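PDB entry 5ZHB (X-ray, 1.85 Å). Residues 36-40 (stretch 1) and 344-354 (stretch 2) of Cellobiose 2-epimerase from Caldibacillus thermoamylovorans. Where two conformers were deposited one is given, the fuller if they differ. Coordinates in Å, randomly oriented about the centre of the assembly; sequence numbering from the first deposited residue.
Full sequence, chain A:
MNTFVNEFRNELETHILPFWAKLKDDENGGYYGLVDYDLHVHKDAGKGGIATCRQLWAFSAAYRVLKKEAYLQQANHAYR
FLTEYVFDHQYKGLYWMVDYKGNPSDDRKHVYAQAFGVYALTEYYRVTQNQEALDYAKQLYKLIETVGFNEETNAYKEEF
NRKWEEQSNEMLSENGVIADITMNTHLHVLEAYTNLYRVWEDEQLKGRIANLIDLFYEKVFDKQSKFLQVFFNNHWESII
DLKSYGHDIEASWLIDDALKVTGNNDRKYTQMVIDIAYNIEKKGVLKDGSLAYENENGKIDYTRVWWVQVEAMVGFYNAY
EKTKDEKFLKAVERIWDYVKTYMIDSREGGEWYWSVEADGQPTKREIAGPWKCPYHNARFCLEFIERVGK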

# COMPACT_ATOMS: atom_id res chain seq x y z
N ASP A 36 -13.73 13.11 8.89
CA ASP A 36 -14.35 13.57 7.65
C ASP A 36 -13.59 14.80 7.15
O ASP A 36 -12.70 15.30 7.83
CB ASP A 36 -15.85 13.79 7.81
CG ASP A 36 -16.25 14.69 8.97
OD1 ASP A 36 -15.52 15.68 9.21
OD2 ASP A 36 -17.28 14.40 9.60
N TYR A 37 -13.93 15.23 5.92
CA TYR A 37 -13.31 16.35 5.26
C TYR A 37 -13.32 17.59 6.16
O TYR A 37 -12.39 18.39 6.11
CB TYR A 37 -14.09 16.71 4.00
CG TYR A 37 -13.52 17.94 3.32
CD1 TYR A 37 -12.27 17.89 2.72
CD2 TYR A 37 -14.18 19.17 3.35
CE1 TYR A 37 -11.73 18.99 2.09
CE2 TYR A 37 -13.62 20.29 2.76
CZ TYR A 37 -12.40 20.21 2.12
OH TYR A 37 -11.83 21.29 1.52
N ASP A 38 -14.38 17.75 6.96
CA ASP A 38 -14.51 18.95 7.79
C ASP A 38 -13.84 18.75 9.15
O ASP A 38 -14.04 19.57 10.05
CB ASP A 38 -15.97 19.37 7.87
CG ASP A 38 -16.91 18.34 8.47
OD1 ASP A 38 -16.40 17.37 9.09
OD2 ASP A 38 -18.13 18.51 8.34
N LEU A 39 -13.05 17.67 9.32
CA LEU A 39 -12.20 17.46 10.49
C LEU A 39 -12.99 17.07 11.74
O LEU A 39 -12.38 16.99 12.81
CB LEU A 39 -11.25 18.62 10.75
CG LEU A 39 -10.38 19.05 9.57
CD1 LEU A 39 -9.50 20.21 10.00
CD2 LEU A 39 -9.53 17.87 9.02
N HIS A 40 -14.28 16.71 11.62
CA HIS A 40 -14.93 15.96 12.71
C HIS A 40 -14.35 14.54 12.85
O HIS A 40 -14.23 13.80 11.87
CB HIS A 40 -16.44 15.85 12.55
CG HIS A 40 -17.12 17.16 12.71
ND1 HIS A 40 -17.74 17.83 11.67
CD2 HIS A 40 -17.28 17.92 13.81
CE1 HIS A 40 -18.22 18.96 12.14
NE2 HIS A 40 -17.95 19.04 13.42
N ILE A 344 -1.13 19.04 0.79
CA ILE A 344 -0.93 19.03 2.24
C ILE A 344 -1.86 20.09 2.83
O ILE A 344 -1.80 21.24 2.44
CB ILE A 344 0.54 19.27 2.64
CG1 ILE A 344 1.47 18.22 2.03
CG2 ILE A 344 0.67 19.32 4.17
CD1 ILE A 344 2.91 18.27 2.52
N ASP A 345 -2.71 19.68 3.78
CA ASP A 345 -3.76 20.53 4.33
C ASP A 345 -3.10 21.52 5.28
O ASP A 345 -2.31 21.10 6.10
CB ASP A 345 -4.75 19.66 5.09
CG ASP A 345 -6.06 20.31 5.50
OD1 ASP A 345 -6.15 21.56 5.43
OD2 ASP A 345 -7.00 19.56 5.75
N SER A 346 -3.41 22.81 5.20
CA SER A 346 -2.83 23.73 6.16
C SER A 346 -3.82 24.07 7.27
O SER A 346 -3.50 24.86 8.16
CB SER A 346 -2.29 24.94 5.48
OG SER A 346 -3.35 25.61 4.84
N ARG A 347 -4.97 23.39 7.33
CA ARG A 347 -5.88 23.61 8.44
C ARG A 347 -5.27 23.04 9.70
O ARG A 347 -4.56 22.04 9.66
CB ARG A 347 -7.25 22.96 8.25
CG ARG A 347 -8.00 23.64 7.14
CD ARG A 347 -9.31 22.93 6.97
NE ARG A 347 -9.08 21.62 6.35
CZ ARG A 347 -9.98 20.67 6.17
NH1 ARG A 347 -11.23 20.85 6.57
NH2 ARG A 347 -9.62 19.54 5.58
N GLU A 348 -5.54 23.70 10.83
CA GLU A 348 -5.23 23.12 12.12
C GLU A 348 -6.18 21.94 12.32
O GLU A 348 -7.41 22.10 12.24
CB GLU A 348 -5.52 24.14 13.22
CG GLU A 348 -4.93 23.75 14.56
CD GLU A 348 -5.26 24.80 15.63
OE1 GLU A 348 -5.77 25.90 15.35
OE2 GLU A 348 -5.02 24.43 16.77
N GLY A 349 -5.60 20.79 12.61
CA GLY A 349 -6.39 19.58 12.71
C GLY A 349 -6.23 18.68 11.49
O GLY A 349 -6.73 17.57 11.52
N GLY A 350 -5.61 19.20 10.42
CA GLY A 350 -5.56 18.51 9.13
C GLY A 350 -4.32 17.66 8.92
O GLY A 350 -3.42 17.58 9.77
N GLU A 351 -4.28 16.97 7.77
CA GLU A 351 -3.13 16.15 7.41
C GLU A 351 -2.88 16.38 5.92
O GLU A 351 -2.58 17.49 5.50
CB GLU A 351 -3.45 14.73 7.88
CG GLU A 351 -2.34 13.70 7.72
CD GLU A 351 -2.52 12.59 6.66
OE1 GLU A 351 -1.77 11.62 6.74
OE2 GLU A 351 -3.36 12.73 5.76
N TRP A 352 -3.19 15.35 5.12
CA TRP A 352 -3.23 15.49 3.68
C TRP A 352 -4.67 15.31 3.20
O TRP A 352 -5.45 14.49 3.69
CB TRP A 352 -2.30 14.46 3.01
CG TRP A 352 -0.81 14.62 3.26
CD1 TRP A 352 -0.16 15.15 4.33
CD2 TRP A 352 0.23 14.22 2.34
NE1 TRP A 352 1.20 15.11 4.15
CE2 TRP A 352 1.47 14.55 2.93
CE3 TRP A 352 0.22 13.64 1.07
CZ2 TRP A 352 2.68 14.29 2.31
CZ3 TRP A 352 1.43 13.40 0.45
CH2 TRP A 352 2.63 13.74 1.04
N TYR A 353 -5.02 16.04 2.15
CA TYR A 353 -6.28 15.77 1.49
C TYR A 353 -6.24 14.44 0.74
O TYR A 353 -5.18 13.98 0.31
CB TYR A 353 -6.57 16.87 0.48
CG TYR A 353 -6.66 18.26 1.06
CD1 TYR A 353 -7.62 18.60 2.01
CD2 TYR A 353 -5.85 19.27 0.55
CE1 TYR A 353 -7.70 19.89 2.51
CE2 TYR A 353 -5.94 20.57 1.02
CZ TYR A 353 -6.89 20.88 1.97
OH TYR A 353 -6.95 22.17 2.39
N TRP A 354 -7.41 13.83 0.59
CA TRP A 354 -7.55 12.60 -0.17
C TRP A 354 -7.11 12.86 -1.61
O TRP A 354 -6.34 12.10 -2.20
CB TRP A 354 -9.01 12.15 -0.11
CG TRP A 354 -9.26 10.85 -0.84
CD1 TRP A 354 -9.21 10.67 -2.20
CD2 TRP A 354 -9.64 9.58 -0.29
NE1 TRP A 354 -9.47 9.37 -2.52
CE2 TRP A 354 -9.78 8.68 -1.38
CE3 TRP A 354 -9.92 9.12 1.00
CZ2 TRP A 354 -10.16 7.36 -1.21
CZ3 TRP A 354 -10.34 7.82 1.16
CH2 TRP A 354 -10.46 6.95 0.07

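This is a small contact between two loops, centred on one arginine, R347, which bonds to the backbone of Y37, covers its ring and packs against L39. The two stretches lie more than 300 residues apart in the chain and bury 286 Å² between them. Neither forms a regular helix or strand; each makes a turn instead. D36 to L39 is a type I turn, closed by L39 N to D36 O at 2.8 Å. R347 to G350 is a type II turn, closed by G350 N to R347 O at 3.1 Å. L39 and G349 approach with their CA atoms 6.6 Å apart.

Two hydrogen bonds cross the contact, and both end on one carbonyl. R347 NH1 lies 2.8 Å from Y37 O, and R347 NH2 lies 3.0 Å from the same Y37 O. The oxygen sits near the guanidinium plane, where the N-H groups point. The guanidinium also makes a cation-pi contact with Y37, R347 CZ being 4.8 Å from the ring centroid and over its face. D345 holds the arginine in place. Their salt bridge joins R347 NH2 to D345 OD2 at 2.6 Å, and R347 NE to D345 OD1 at 3.1 Å adds a further hydrogen bond.

L39 points toward stretch 2 and has the largest covered area, 92 Å². Its CG lies 3.6 Å from R347 NH1, over one face of the guanidinium. Its methyls reach the second turn: L39 CD1 is 3.6 Å from E348 O, and L39 CD2 is 4.0 Å from G350 CA. G349 has backbone angles that call for glycine. A CB on G350 would clash with D345 OD2. Y353 adds an apolar contact, Y37 CE1 to Y353 CD1 at 4.1 Å.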